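Local coordinates for protein dihydrodipicolinate synthase (Bacteroides thetaiotaomicron, PDB 4XKY) that probably joins pyruvate to an aldehyde through a Schiff-base intermediate, the dihydrodipicolinate synthase step towards diaminopimelate and lysine, at residues L54-R59 with S88-C93; E120-L125 with V144-A149; E198-G203 with S221-A226; L262-S267 with G289-A294; C272-Y275 with H281-E284. All blocks are in the same frame, centred on the assembly; numbering follows the deposited sequence.

In the fold
The five contacts come in order along one chain, except that contact 5 is nested in the loop closed by contact 4. Contacts 1 and 3 each join two consecutive outer helices of the TIM barrel, whose eight parallel strands run in the sequence expected of that fold. Contact 2 joins helix 115-125 to the loop leading into helix 148-154. Contacts 1 and 2 have centres 22 Å apart and touch through Val89 and Leu125. Contact 3 lies across the chain's centre from contact 1, 33 Å away between centres. Contact 4 joins helices 257-268 and 285-298, and contact 5 lies in the loop between them, with centres only 9 Å apart. Together they form one unit beside the barrel.

Contact 1: L54-R59 with S88-C93; sequences LSYKLR and SVNLAC
Tyr56 and Asn90 make the polar part of this contact. Asn90 ND2 donates to Tyr56 OH over 2.7 Å, and the N-H points almost straight at the oxygen (166°). The hydroxyl lies close to the plane of the Asn90 amide. The nitrogen in turn sits at the edge of the Tyr56 ring, near its plane, and the ring and amide planes are 25° apart. Asn90 holds CG anti to its own backbone N (chi1 178°), which carries the amide across to the tyrosine. Tyr56 OH also hydrogen-bonds to Glu87 O, one turn earlier on helix 85-97.

The apolar part is made by Leu91. Its CD2 packs 3.6 Å from Tyr56 CZ, and its CG lies 3.5 Å from Tyr56 OH. Its other methyl, CD1, comes within 3.4 Å of Arg59 NH2, with the two side chains roughly at right angles. The charge of Arg59 is met elsewhere, by a salt bridge from NH1 to Asp82.

Capping chemistry starts the first helix. Ser55 is the N-cap of helix 56-70, and its OG accepts from Leu58 N at 3.1 Å. Beyond the pair, the Tyr56 ring meets an aromatic side chain of a neighbouring subunit.

The contact joins helices 56-70 and 85-97, which follow consecutive barrel strands. Its chemistry implies a phenol anchored at its oxygen: one amide N-H comes in, one carbonyl takes a bond, and the leucine packs beside them, which probably limits how far the ring can swing.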
# COMPACT_ATOMS: atom_id res chain seq x y z
N LEU A 54 22.86 4.35 -10.13
CA LEU A 54 24.14 4.80 -10.70
C LEU A 54 24.43 6.23 -10.34
O LEU A 54 23.53 7.03 -10.15
CB LEU A 54 24.10 4.69 -12.22
CG LEU A 54 23.85 3.27 -12.73
CD1 LEU A 54 23.91 3.24 -14.24
CD2 LEU A 54 24.81 2.25 -12.13
N SER A 55 25.71 6.56 -10.24
CA SER A 55 26.13 7.92 -10.00
C SER A 55 25.76 8.82 -11.19
O SER A 55 25.51 8.36 -12.30
CB SER A 55 27.65 7.96 -9.79
OG SER A 55 28.32 7.82 -11.04
N TYR A 56 25.72 10.12 -10.93
CA TYR A 56 25.46 11.09 -12.00
C TYR A 56 26.49 10.99 -13.09
O TYR A 56 26.16 11.06 -14.26
CB TYR A 56 25.54 12.51 -11.44
CG TYR A 56 24.68 13.47 -12.22
CD1 TYR A 56 23.30 13.35 -12.18
CD2 TYR A 56 25.24 14.47 -13.01
CE1 TYR A 56 22.49 14.20 -12.88
CE2 TYR A 56 24.43 15.33 -13.72
CZ TYR A 56 23.05 15.19 -13.65
OH TYR A 56 22.18 16.00 -14.32
N LYS A 57 27.75 10.85 -12.72
CA LYS A 57 28.80 10.68 -13.71
C LYS A 57 28.50 9.51 -14.64
O LYS A 57 28.58 9.64 -15.87
CB LYS A 57 30.14 10.47 -13.01
CG LYS A 57 31.33 10.32 -13.95
CD LYS A 57 32.53 9.77 -13.20
CE LYS A 57 32.57 8.24 -13.25
NZ LYS A 57 33.61 7.70 -12.33
N LEU A 58 28.12 8.37 -14.07
CA LEU A 58 27.90 7.20 -14.91
C LEU A 58 26.69 7.36 -15.81
O LEU A 58 26.74 6.99 -16.96
CB LEU A 58 27.75 5.96 -14.05
CG LEU A 58 28.03 4.60 -14.63
CD1 LEU A 58 29.29 4.57 -15.45
CD2 LEU A 58 28.16 3.64 -13.47
N ARG A 59 25.63 7.97 -15.30
CA ARG A 59 24.48 8.26 -16.14
C ARG A 59 24.93 9.16 -17.33
O ARG A 59 24.53 8.93 -18.46
CB ARG A 59 23.37 8.92 -15.32
CG ARG A 59 22.79 7.98 -14.27
CD ARG A 59 22.17 8.73 -13.11
NE ARG A 59 20.86 9.26 -13.47
CZ ARG A 59 20.18 10.13 -12.73
NH1 ARG A 59 20.70 10.59 -11.59
NH2 ARG A 59 19.00 10.56 -13.15
N SER A 88 17.52 16.76 -13.54
CA SER A 88 16.78 16.27 -14.69
C SER A 88 16.98 17.16 -15.95
O SER A 88 17.28 16.65 -17.05
CB SER A 88 15.31 16.10 -14.31
OG SER A 88 14.56 15.67 -15.42
N VAL A 89 16.84 18.48 -15.79
CA VAL A 89 17.03 19.40 -16.89
C VAL A 89 18.48 19.31 -17.41
O VAL A 89 18.70 19.30 -18.61
CB VAL A 89 16.65 20.84 -16.49
CG1 VAL A 89 17.11 21.84 -17.55
CG2 VAL A 89 15.14 20.94 -16.26
N ASN A 90 19.44 19.17 -16.51
CA ASN A 90 20.84 19.05 -16.92
C ASN A 90 21.06 17.79 -17.79
O ASN A 90 21.81 17.84 -18.77
CB ASN A 90 21.74 19.06 -15.68
CG ASN A 90 23.21 18.89 -16.03
OD1 ASN A 90 23.84 19.81 -16.54
ND2 ASN A 90 23.75 17.71 -15.77
N LEU A 91 20.39 16.68 -17.48
CA LEU A 91 20.56 15.47 -18.28
C LEU A 91 19.94 15.66 -19.65
O LEU A 91 20.50 15.17 -20.65
CB LEU A 91 19.95 14.23 -17.64
CG LEU A 91 20.62 13.70 -16.38
CD1 LEU A 91 19.85 12.50 -15.86
CD2 LEU A 91 22.08 13.33 -16.63
N ALA A 92 18.77 16.32 -19.68
CA ALA A 92 18.12 16.65 -20.95
C ALA A 92 19.03 17.49 -21.84
O ALA A 92 19.16 17.18 -23.01
CB ALA A 92 16.81 17.37 -20.74
N CYS A 93 19.66 18.54 -21.31
CA CYS A 93 20.58 19.37 -22.11
C CYS A 93 21.80 18.59 -22.61
O CYS A 93 22.25 18.78 -23.75
CB CYS A 93 21.02 20.60 -21.32
SG CYS A 93 19.59 21.64 -20.93

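Contact 2: E120-L125 with V144-A149; sequences EFYEHL and VNFAPA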
# COMPACT_ATOMS: atom_id res chain seq x y z
N GLU A 120 0.61 20.71 -13.79
CA GLU A 120 1.43 21.89 -13.54
C GLU A 120 2.92 21.51 -13.54
O GLU A 120 3.75 22.32 -13.94
CB GLU A 120 1.04 22.59 -12.23
CG GLU A 120 1.84 22.17 -10.99
CD GLU A 120 1.86 23.20 -9.87
OE1 GLU A 120 1.75 24.42 -10.14
OE2 GLU A 120 2.00 22.80 -8.69
N PHE A 121 3.24 20.31 -13.07
CA PHE A 121 4.61 19.82 -13.12
C PHE A 121 5.15 19.88 -14.54
O PHE A 121 6.21 20.45 -14.79
CB PHE A 121 4.70 18.38 -12.63
CG PHE A 121 6.08 17.82 -12.71
CD1 PHE A 121 6.98 18.01 -11.68
CD2 PHE A 121 6.50 17.16 -13.85
CE1 PHE A 121 8.27 17.52 -11.77
CE2 PHE A 121 7.79 16.68 -13.94
CZ PHE A 121 8.68 16.86 -12.90
N TYR A 122 4.42 19.30 -15.48
CA TYR A 122 4.82 19.29 -16.87
C TYR A 122 4.76 20.65 -17.53
O TYR A 122 5.59 20.95 -18.38
CB TYR A 122 4.05 18.23 -17.64
CG TYR A 122 4.64 16.92 -17.28
CD1 TYR A 122 5.90 16.57 -17.76
CD2 TYR A 122 4.02 16.07 -16.40
CE1 TYR A 122 6.51 15.40 -17.39
CE2 TYR A 122 4.62 14.88 -16.02
CZ TYR A 122 5.87 14.55 -16.51
OH TYR A 122 6.48 13.36 -16.16
N GLU A 123 3.80 21.48 -17.11
CA GLU A 123 3.75 22.85 -17.63
C GLU A 123 4.99 23.66 -17.26
O GLU A 123 5.48 24.43 -18.07
CB GLU A 123 2.46 23.58 -17.20
CG GLU A 123 1.30 23.27 -18.14
CD GLU A 123 -0.03 23.87 -17.69
OE1 GLU A 123 -0.05 24.80 -16.84
OE2 GLU A 123 -1.08 23.39 -18.19
N HIS A 124 5.51 23.49 -16.05
CA HIS A 124 6.77 24.14 -15.65
C HIS A 124 8.00 23.45 -16.26
O HIS A 124 9.02 24.10 -16.51
CB HIS A 124 6.91 24.15 -14.13
CG HIS A 124 5.83 24.92 -13.42
ND1 HIS A 124 5.23 26.04 -13.95
CD2 HIS A 124 5.28 24.74 -12.19
CE1 HIS A 124 4.34 26.51 -13.09
NE2 HIS A 124 4.35 25.73 -12.02
N LEU A 125 7.94 22.13 -16.48
CA LEU A 125 9.10 21.41 -16.98
C LEU A 125 9.34 21.73 -18.46
O LEU A 125 10.47 21.99 -18.88
CB LEU A 125 8.98 19.90 -16.76
CG LEU A 125 10.16 19.05 -17.27
CD1 LEU A 125 11.46 19.40 -16.55
CD2 LEU A 125 9.87 17.56 -17.17
N VAL A 144 -0.08 7.40 -7.58
CA VAL A 144 -1.04 8.27 -8.31
C VAL A 144 -0.64 8.29 -9.80
O VAL A 144 0.41 8.82 -10.17
CB VAL A 144 -1.10 9.73 -7.75
CG1 VAL A 144 -1.51 10.74 -8.83
CG2 VAL A 144 -2.08 9.83 -6.58
N ASN A 145 -1.49 7.72 -10.64
CA ASN A 145 -1.23 7.64 -12.08
C ASN A 145 -1.58 8.93 -12.81
O ASN A 145 -2.28 9.79 -12.29
CB ASN A 145 -2.03 6.48 -12.68
CG ASN A 145 -1.43 5.13 -12.33
OD1 ASN A 145 -0.55 5.03 -11.48
ND2 ASN A 145 -1.89 4.08 -13.02
N PHE A 146 -1.05 9.06 -14.03
CA PHE A 146 -1.60 10.02 -14.97
C PHE A 146 -3.00 9.49 -15.30
O PHE A 146 -3.13 8.41 -15.88
CB PHE A 146 -0.79 10.07 -16.28
CG PHE A 146 0.58 10.69 -16.17
CD1 PHE A 146 0.77 12.03 -16.39
CD2 PHE A 146 1.69 9.90 -15.93
CE1 PHE A 146 2.03 12.60 -16.33
CE2 PHE A 146 2.96 10.45 -15.87
CZ PHE A 146 3.13 11.81 -16.07
N ALA A 147 -4.04 10.24 -14.94
CA ALA A 147 -5.39 9.92 -15.40
C ALA A 147 -5.46 10.11 -16.92
O ALA A 147 -4.65 10.83 -17.50
CB ALA A 147 -6.41 10.81 -14.72
N PRO A 148 -6.43 9.43 -17.58
CA PRO A 148 -6.57 9.58 -19.02
C PRO A 148 -6.71 11.02 -19.48
O PRO A 148 -5.98 11.43 -20.38
CB PRO A 148 -7.83 8.78 -19.31
CG PRO A 148 -7.74 7.66 -18.35
CD PRO A 148 -7.21 8.28 -17.08
N ALA A 149 -7.60 11.78 -18.85
CA ALA A 149 -7.84 13.16 -19.25
C ALA A 149 -6.56 14.00 -19.07
O ALA A 149 -6.30 14.89 -19.86
CB ALA A 149 -9.01 13.76 -18.47
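Tyr122 and Phe146 carry the whole of this contact, each burying close to 40 Å² against the other. Tyr122 CE2 lies 3.4 Å from Phe146 CZ and 3.5 Å from Phe146 CE1. On the phenylalanine side the approach is at the ring edge, near its plane. The rings meet obliquely, with planes 38° apart and centroids 5.7 Å from each other. No hydrogen bond crosses between the segments.

Tyr122 projects from helix 115-125 towards Phe146, with CG anti to the carbonyl carbon (chi1 -76°). Its neighbour along the helix, Phe121, presses an edge over the centre of one tyrosine face, with CD2 about 3.5 Å above the Tyr122 ring plane. The phenol oxygen passes 3.7 Å from Phe146 CZ, yet its polar partner is Ser105 O on the barrel. The ring is thus fixed both at its oxygen and over a face. An alanine at Tyr122 is likely to leave the edge of Phe146 without its aromatic neighbour and Ser105 O without this hydroxyl.

Phe146 comes from the loop before helix 148-154. Its backbone is pinned too: the N bonds to Asn137 OD1, and the O to Tyr172 OH. Pro107 and Ile154 touch both rings.

Phe146 lies about 6 Å from Tyr136, the predicted proton donor/acceptor, measured between side chains. The contact packs the helix after one strand of the TIM barrel against the loop that follows the next strand and leads into helix 148-154, close to the predicted catalytic residues.

Contact 3: E198-G203 with S221-A226; sequences ESVLLG and SLYNAA
The Tyr223 ring is met at its edge by Val200. Val200 CG2 lies near the ring plane, 3.8 Å from Tyr223 CD1, and the two side chains cross at about a right angle. Val200 CG1 lies off the ring plane, 3.9 Å from Tyr223 CE1. Tyr223 holds CG anti to the backbone N (chi1 166°), which turns the ring along the helix surface to the valine. Met196 and Ser6 also touch this ring.

One turn further along helix 216-227, Ala226 gives the closest backbone approach. Its CB sits 3.7 Å from Val200 CG1, so the valine wedges between ring and methyl. A glycine in place of Val200 would probably open a gap between the Tyr223 edge and the Ala226 methyl.

The two helices follow the seventh and eighth strands of the TIM barrel, and they pack side by side in its outer layer. The small Ala226 lets the backbones come near: the CA atoms of Leu201 and Ala226 are 4.9 Å apart. Leu201 adds its branch to the seam, with CD2 3.3 Å from Ala226 O. Met231 and an apolar side chain of a neighbouring subunit also pack on Leu201.

Helix 196-201 ends here in a Schellman motif. Gly203 is its C-prime residue, with positive phi (95°). Gly203 N donates to Val200 O at 2.7 Å, and Ala204 N bonds to Ser199 O.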
# COMPACT_ATOMS: atom_id res chain seq x y z
N GLU A 198 -0.38 -8.48 -26.98
CA GLU A 198 -1.80 -8.23 -26.87
C GLU A 198 -2.09 -6.73 -27.00
O GLU A 198 -3.10 -6.34 -27.58
CB GLU A 198 -2.37 -8.85 -25.60
CG GLU A 198 -2.17 -8.05 -24.34
CD GLU A 198 -2.50 -8.88 -23.12
OE1 GLU A 198 -3.42 -8.49 -22.35
OE2 GLU A 198 -1.86 -9.94 -22.95
N SER A 199 -1.20 -5.89 -26.48
CA SER A 199 -1.40 -4.45 -26.57
C SER A 199 -1.24 -4.00 -28.02
O SER A 199 -2.02 -3.18 -28.49
CB SER A 199 -0.42 -3.70 -25.68
OG SER A 199 -0.42 -4.22 -24.36
N VAL A 200 -0.26 -4.55 -28.74
CA VAL A 200 -0.07 -4.15 -30.13
C VAL A 200 -1.26 -4.60 -30.99
O VAL A 200 -1.73 -3.86 -31.84
CB VAL A 200 1.27 -4.65 -30.72
CG1 VAL A 200 1.35 -4.40 -32.22
CG2 VAL A 200 2.42 -3.93 -30.05
N LEU A 201 -1.76 -5.80 -30.75
CA LEU A 201 -2.92 -6.31 -31.49
C LEU A 201 -4.06 -5.32 -31.49
O LEU A 201 -4.79 -5.20 -32.48
CB LEU A 201 -3.41 -7.62 -30.90
CG LEU A 201 -2.72 -8.85 -31.47
CD1 LEU A 201 -3.00 -10.05 -30.59
CD2 LEU A 201 -3.19 -9.12 -32.89
N LEU A 202 -4.21 -4.64 -30.36
CA LEU A 202 -5.23 -3.62 -30.18
C LEU A 202 -4.69 -2.21 -30.39
O LEU A 202 -5.22 -1.26 -29.83
CB LEU A 202 -5.80 -3.72 -28.77
CG LEU A 202 -7.02 -4.60 -28.63
CD1 LEU A 202 -6.71 -6.05 -28.95
CD2 LEU A 202 -7.53 -4.47 -27.20
N GLY A 203 -3.64 -2.07 -31.19
CA GLY A 203 -3.22 -0.75 -31.66
C GLY A 203 -2.14 -0.00 -30.89
O GLY A 203 -1.83 1.13 -31.26
N SER A 221 10.00 -9.69 -34.44
CA SER A 221 9.10 -10.64 -35.10
C SER A 221 7.74 -10.71 -34.44
O SER A 221 6.73 -10.79 -35.13
CB SER A 221 9.69 -12.05 -35.16
OG SER A 221 10.82 -12.06 -36.00
N LEU A 222 7.70 -10.71 -33.12
CA LEU A 222 6.43 -10.76 -32.43
C LEU A 222 5.65 -9.46 -32.62
O LEU A 222 4.43 -9.48 -32.86
CB LEU A 222 6.61 -11.10 -30.95
CG LEU A 222 5.37 -11.14 -30.05
CD1 LEU A 222 4.17 -11.89 -30.61
CD2 LEU A 222 5.81 -11.78 -28.74
N TYR A 223 6.36 -8.33 -32.57
CA TYR A 223 5.73 -7.04 -32.82
C TYR A 223 5.00 -7.01 -34.19
O TYR A 223 3.85 -6.54 -34.29
CB TYR A 223 6.73 -5.89 -32.75
CG TYR A 223 6.17 -4.61 -33.33
CD1 TYR A 223 5.26 -3.83 -32.60
CD2 TYR A 223 6.50 -4.19 -34.63
CE1 TYR A 223 4.72 -2.66 -33.14
CE2 TYR A 223 5.96 -3.03 -35.18
CZ TYR A 223 5.06 -2.27 -34.43
OH TYR A 223 4.51 -1.11 -34.96
N ASN A 224 5.70 -7.48 -35.22
CA ASN A 224 5.19 -7.51 -36.60
C ASN A 224 4.00 -8.47 -36.81
O ASN A 224 3.04 -8.15 -37.52
CB ASN A 224 6.34 -7.86 -37.57
CG ASN A 224 7.29 -6.69 -37.79
OD1 ASN A 224 6.84 -5.57 -37.98
ND2 ASN A 224 8.58 -6.93 -37.77
N ALA A 225 4.09 -9.64 -36.18
CA ALA A 225 3.00 -10.60 -36.14
C ALA A 225 1.78 -10.02 -35.40
O ALA A 225 0.65 -10.30 -35.80
CB ALA A 225 3.43 -11.89 -35.47
N ALA A 226 1.99 -9.25 -34.33
CA ALA A 226 0.84 -8.64 -33.61
C ALA A 226 0.23 -7.52 -34.45
O ALA A 226 -0.99 -7.37 -34.53
CB ALA A 226 1.24 -8.12 -32.23

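Contact 4: L262-S267 with G289-A294; sequences LKCALS and GKIWKA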
# COMPACT_ATOMS: atom_id res chain seq x y z
N LEU A 262 18.76 -10.99 -16.75
CA LEU A 262 19.05 -10.35 -18.03
C LEU A 262 20.53 -10.11 -18.22
O LEU A 262 21.11 -10.49 -19.21
CB LEU A 262 18.34 -9.01 -18.10
CG LEU A 262 18.31 -8.29 -19.43
CD1 LEU A 262 17.58 -9.16 -20.44
CD2 LEU A 262 17.59 -6.96 -19.28
N LYS A 263 21.16 -9.48 -17.24
CA LYS A 263 22.59 -9.18 -17.36
C LYS A 263 23.45 -10.47 -17.37
O LYS A 263 24.42 -10.56 -18.12
CB LYS A 263 23.02 -8.20 -16.27
CG LYS A 263 22.73 -6.74 -16.60
CD LYS A 263 23.60 -5.84 -15.73
CE LYS A 263 23.64 -4.42 -16.26
NZ LYS A 263 24.52 -3.52 -15.45
N CYS A 264 23.10 -11.46 -16.55
CA CYS A 264 23.79 -12.74 -16.59
C CYS A 264 23.70 -13.35 -18.01
O CYS A 264 24.72 -13.74 -18.62
CB CYS A 264 23.18 -13.67 -15.56
SG CYS A 264 24.07 -15.21 -15.41
N ALA A 265 22.48 -13.37 -18.55
CA ALA A 265 22.27 -13.91 -19.88
C ALA A 265 23.08 -13.16 -20.94
O ALA A 265 23.66 -13.82 -21.79
CB ALA A 265 20.80 -13.90 -20.26
N LEU A 266 23.09 -11.83 -20.86
CA LEU A 266 23.87 -10.99 -21.79
C LEU A 266 25.36 -11.36 -21.78
O LEU A 266 26.00 -11.41 -22.85
CB LEU A 266 23.67 -9.49 -21.53
CG LEU A 266 22.28 -8.94 -21.88
CD1 LEU A 266 22.11 -7.50 -21.42
CD2 LEU A 266 21.91 -9.02 -23.36
N SER A 267 25.89 -11.66 -20.60
CA SER A 267 27.27 -12.07 -20.44
C SER A 267 27.53 -13.47 -21.04
O SER A 267 28.50 -13.67 -21.77
CB SER A 267 27.67 -12.04 -18.97
OG SER A 267 28.84 -12.80 -18.79
N GLY A 289 24.97 -20.68 -13.50
CA GLY A 289 24.70 -22.03 -14.03
C GLY A 289 23.24 -22.27 -14.40
O GLY A 289 22.94 -22.88 -15.43
N LYS A 290 22.33 -21.79 -13.58
CA LYS A 290 20.91 -21.94 -13.87
C LYS A 290 20.48 -21.11 -15.04
O LYS A 290 19.61 -21.51 -15.79
CB LYS A 290 20.06 -21.52 -12.68
CG LYS A 290 20.12 -22.48 -11.52
CD LYS A 290 19.03 -22.13 -10.52
CE LYS A 290 19.41 -22.59 -9.14
NZ LYS A 290 19.26 -24.07 -8.99
N ILE A 291 21.02 -19.90 -15.15
CA ILE A 291 20.64 -19.06 -16.25
C ILE A 291 21.16 -19.71 -17.54
O ILE A 291 20.45 -19.75 -18.51
CB ILE A 291 21.16 -17.61 -16.09
CG1 ILE A 291 20.46 -16.91 -14.92
CG2 ILE A 291 20.96 -16.82 -17.38
CD1 ILE A 291 19.06 -16.42 -15.20
N TRP A 292 22.39 -20.23 -17.55
CA TRP A 292 22.93 -20.90 -18.75
C TRP A 292 22.03 -22.08 -19.19
O TRP A 292 21.66 -22.19 -20.37
CB TRP A 292 24.38 -21.34 -18.50
CG TRP A 292 25.02 -22.12 -19.63
CD1 TRP A 292 25.56 -23.37 -19.53
CD2 TRP A 292 25.23 -21.70 -20.99
NE1 TRP A 292 26.06 -23.76 -20.75
CE2 TRP A 292 25.87 -22.76 -21.66
CE3 TRP A 292 24.91 -20.54 -21.70
CZ2 TRP A 292 26.21 -22.70 -23.04
CZ3 TRP A 292 25.25 -20.47 -23.07
CH2 TRP A 292 25.90 -21.55 -23.72
N LYS A 293 21.65 -22.92 -18.24
CA LYS A 293 20.70 -24.03 -18.49
C LYS A 293 19.41 -23.54 -19.10
O LYS A 293 18.88 -24.11 -20.07
CB LYS A 293 20.39 -24.76 -17.17
CG LYS A 293 19.31 -25.83 -17.24
CD LYS A 293 19.73 -26.96 -18.18
CE LYS A 293 18.79 -28.15 -18.12
NZ LYS A 293 19.58 -29.39 -18.31
N ALA A 294 18.86 -22.49 -18.52
CA ALA A 294 17.67 -21.87 -19.07
C ALA A 294 17.88 -21.42 -20.53
O ALA A 294 16.99 -21.61 -21.38
CB ALA A 294 17.24 -20.68 -18.22
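Ile291 packs onto Cys264 and Ala265, joining helix 257-268 to the last helix, 285-298. Both belong to the C-terminal helical part that follows the TIM barrel in this family. The CA atoms of Ala265 and Ile291 come within 6.5 Å of each other.

The tight part is small and wholly apolar at its side chains. All three touching residues are buried. Ile291 carries the contact, resting on Cys264 and Ala265. Its CG2 methyl, anti to the backbone N, turns in towards the first helix and lies 4.1 Å from Ala265 CB. The small alanine allows this: the same methyl comes within 3.9 Å of the Ala265 backbone N. Leu268 extends the apolar patch against Ile291, and Leu295 does so against Ala265. Phe283 and Arg288 pack on Cys264.

The outer side of helix 285-298 is different. Lys290 and Lys293 are exposed there and make no contact with segment 262-267. Trp292 is exposed too, but it packs on Leu268. On the far side of the first helix, Lys263 instead forms a salt bridge with Glu50. Ser267 OG hydrogen-bonds to Arg288 NH1, a polar tie between the same two helices near the packed part.

Cys264 places its sulfur on the isoleucine by setting SG anti to the backbone N (chi1 -174°). SG then lies 3.8 Å from Ile291 CB and 4.0 Å from both Ile291 CG1 and Ile291 CG2.

Contact 5: C272-Y275 with H281-E284; sequences CSDY and HKFE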
# COMPACT_ATOMS: atom_id res chain seq x y z
N CYS A 272 27.83 -8.41 -23.31
CA CYS A 272 28.42 -7.45 -22.39
C CYS A 272 28.61 -8.00 -20.98
O CYS A 272 28.23 -9.12 -20.69
CB CYS A 272 27.60 -6.14 -22.36
SG CYS A 272 25.95 -6.31 -21.64
N SER A 273 29.25 -7.21 -20.14
CA SER A 273 29.50 -7.58 -18.77
C SER A 273 28.20 -7.81 -18.03
O SER A 273 27.19 -7.13 -18.26
CB SER A 273 30.28 -6.48 -18.06
OG SER A 273 30.38 -6.76 -16.68
N ASP A 274 28.22 -8.78 -17.14
CA ASP A 274 27.06 -9.02 -16.28
C ASP A 274 27.12 -8.25 -14.99
O ASP A 274 26.26 -8.43 -14.11
CB ASP A 274 26.92 -10.52 -15.97
CG ASP A 274 28.22 -11.14 -15.47
OD1 ASP A 274 29.28 -10.46 -15.45
OD2 ASP A 274 28.19 -12.31 -15.08
N TYR A 275 28.11 -7.38 -14.82
CA TYR A 275 28.27 -6.71 -13.50
C TYR A 275 27.03 -5.87 -13.14
O TYR A 275 26.51 -5.14 -13.98
CB TYR A 275 29.53 -5.82 -13.46
CG TYR A 275 29.94 -5.47 -12.05
CD1 TYR A 275 30.79 -6.30 -11.33
CD2 TYR A 275 29.44 -4.33 -11.42
CE1 TYR A 275 31.15 -5.99 -10.05
CE2 TYR A 275 29.77 -4.03 -10.12
CZ TYR A 275 30.64 -4.87 -9.46
OH TYR A 275 31.03 -4.63 -8.19
N HIS A 281 24.21 -7.29 -6.48
CA HIS A 281 25.41 -7.91 -7.05
C HIS A 281 25.05 -8.99 -8.04
O HIS A 281 24.03 -9.67 -7.90
CB HIS A 281 26.36 -8.41 -5.94
CG HIS A 281 25.87 -9.61 -5.18
ND1 HIS A 281 24.99 -9.53 -4.12
CD2 HIS A 281 26.20 -10.93 -5.29
CE1 HIS A 281 24.76 -10.74 -3.64
NE2 HIS A 281 25.49 -11.60 -4.32
N LYS A 282 25.86 -9.13 -9.08
CA LYS A 282 25.59 -10.12 -10.13
C LYS A 282 25.47 -11.55 -9.58
O LYS A 282 26.04 -11.88 -8.57
CB LYS A 282 26.67 -10.06 -11.20
CG LYS A 282 28.04 -10.48 -10.70
CD LYS A 282 29.07 -10.49 -11.81
CE LYS A 282 30.35 -11.20 -11.40
NZ LYS A 282 31.37 -11.01 -12.47
N PHE A 283 24.72 -12.38 -10.29
CA PHE A 283 24.68 -13.81 -10.04
C PHE A 283 26.05 -14.45 -10.00
O PHE A 283 26.84 -14.33 -10.93
CB PHE A 283 23.88 -14.53 -11.11
CG PHE A 283 22.39 -14.38 -10.97
CD1 PHE A 283 21.78 -14.15 -9.74
CD2 PHE A 283 21.59 -14.54 -12.09
CE1 PHE A 283 20.39 -14.04 -9.64
CE2 PHE A 283 20.22 -14.44 -12.00
CZ PHE A 283 19.61 -14.18 -10.78
N GLU A 284 26.29 -15.17 -8.91
CA GLU A 284 27.48 -15.97 -8.75
C GLU A 284 27.31 -17.32 -9.51
O GLU A 284 26.34 -17.50 -10.24
CB GLU A 284 27.73 -16.13 -7.22
CG GLU A 284 28.07 -14.80 -6.55
CD GLU A 284 28.33 -14.85 -5.05
OE1 GLU A 284 28.29 -15.95 -4.41
OE2 GLU A 284 28.61 -13.74 -4.50
O HOH W 1 31.33 -8.76 -14.42
O HOH W 2 30.20 -13.39 -13.88
O HOH W 3 26.32 -13.55 -13.60
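Asp274 OD2 is gripped by two waters and an arginine, and both waters link it to the segment of Lys282. Water 2 donates to Asp274 OD2 at 2.6 Å and accepts from Lys282 NZ. Water 3 donates to Asp274 OD2 at 2.7 Å and also donates to Phe283 O, at 2.8 Å. The strongest partner is outside the pair: Arg288 NH1 forms a salt bridge with the same oxygen.

The other carboxylate oxygen faces the lysine more directly. Asp274 OD1 is 3.7 Å from Lys282 NZ, a long salt bridge. Water 1 fills in the link, donating to Asp274 OD1 at 2.9 Å while it accepts from the ammonium. With both Arg288 and Lys282 near, the carboxylate is probably kept charged.

Both segments belong to the loop between helices 257-268 and 285-298, the connection inside the C-terminal helical part. The contact is a surface one, away from the predicted active-site residues, and it bridges the earlier and later parts of this loop. Glu284 is the N-cap position of the second helix. In the earlier part Ser273 forms an ST turn, its OG accepting from Tyr275 N at 3.0 Å.

The lysine's aliphatic chain lies along the aspartate. Its CG stands between the backbone N and the carbonyl carbon (chi1 66°), and beyond it the chain runs extended. Lys282 CD packs 3.6 Å from Asp274 OD1, and Lys282 CB lies 3.4 Å from Asp274 O. Water 1 also donates to Ser273 OG and sits in plane at the edge of the Tyr275 ring.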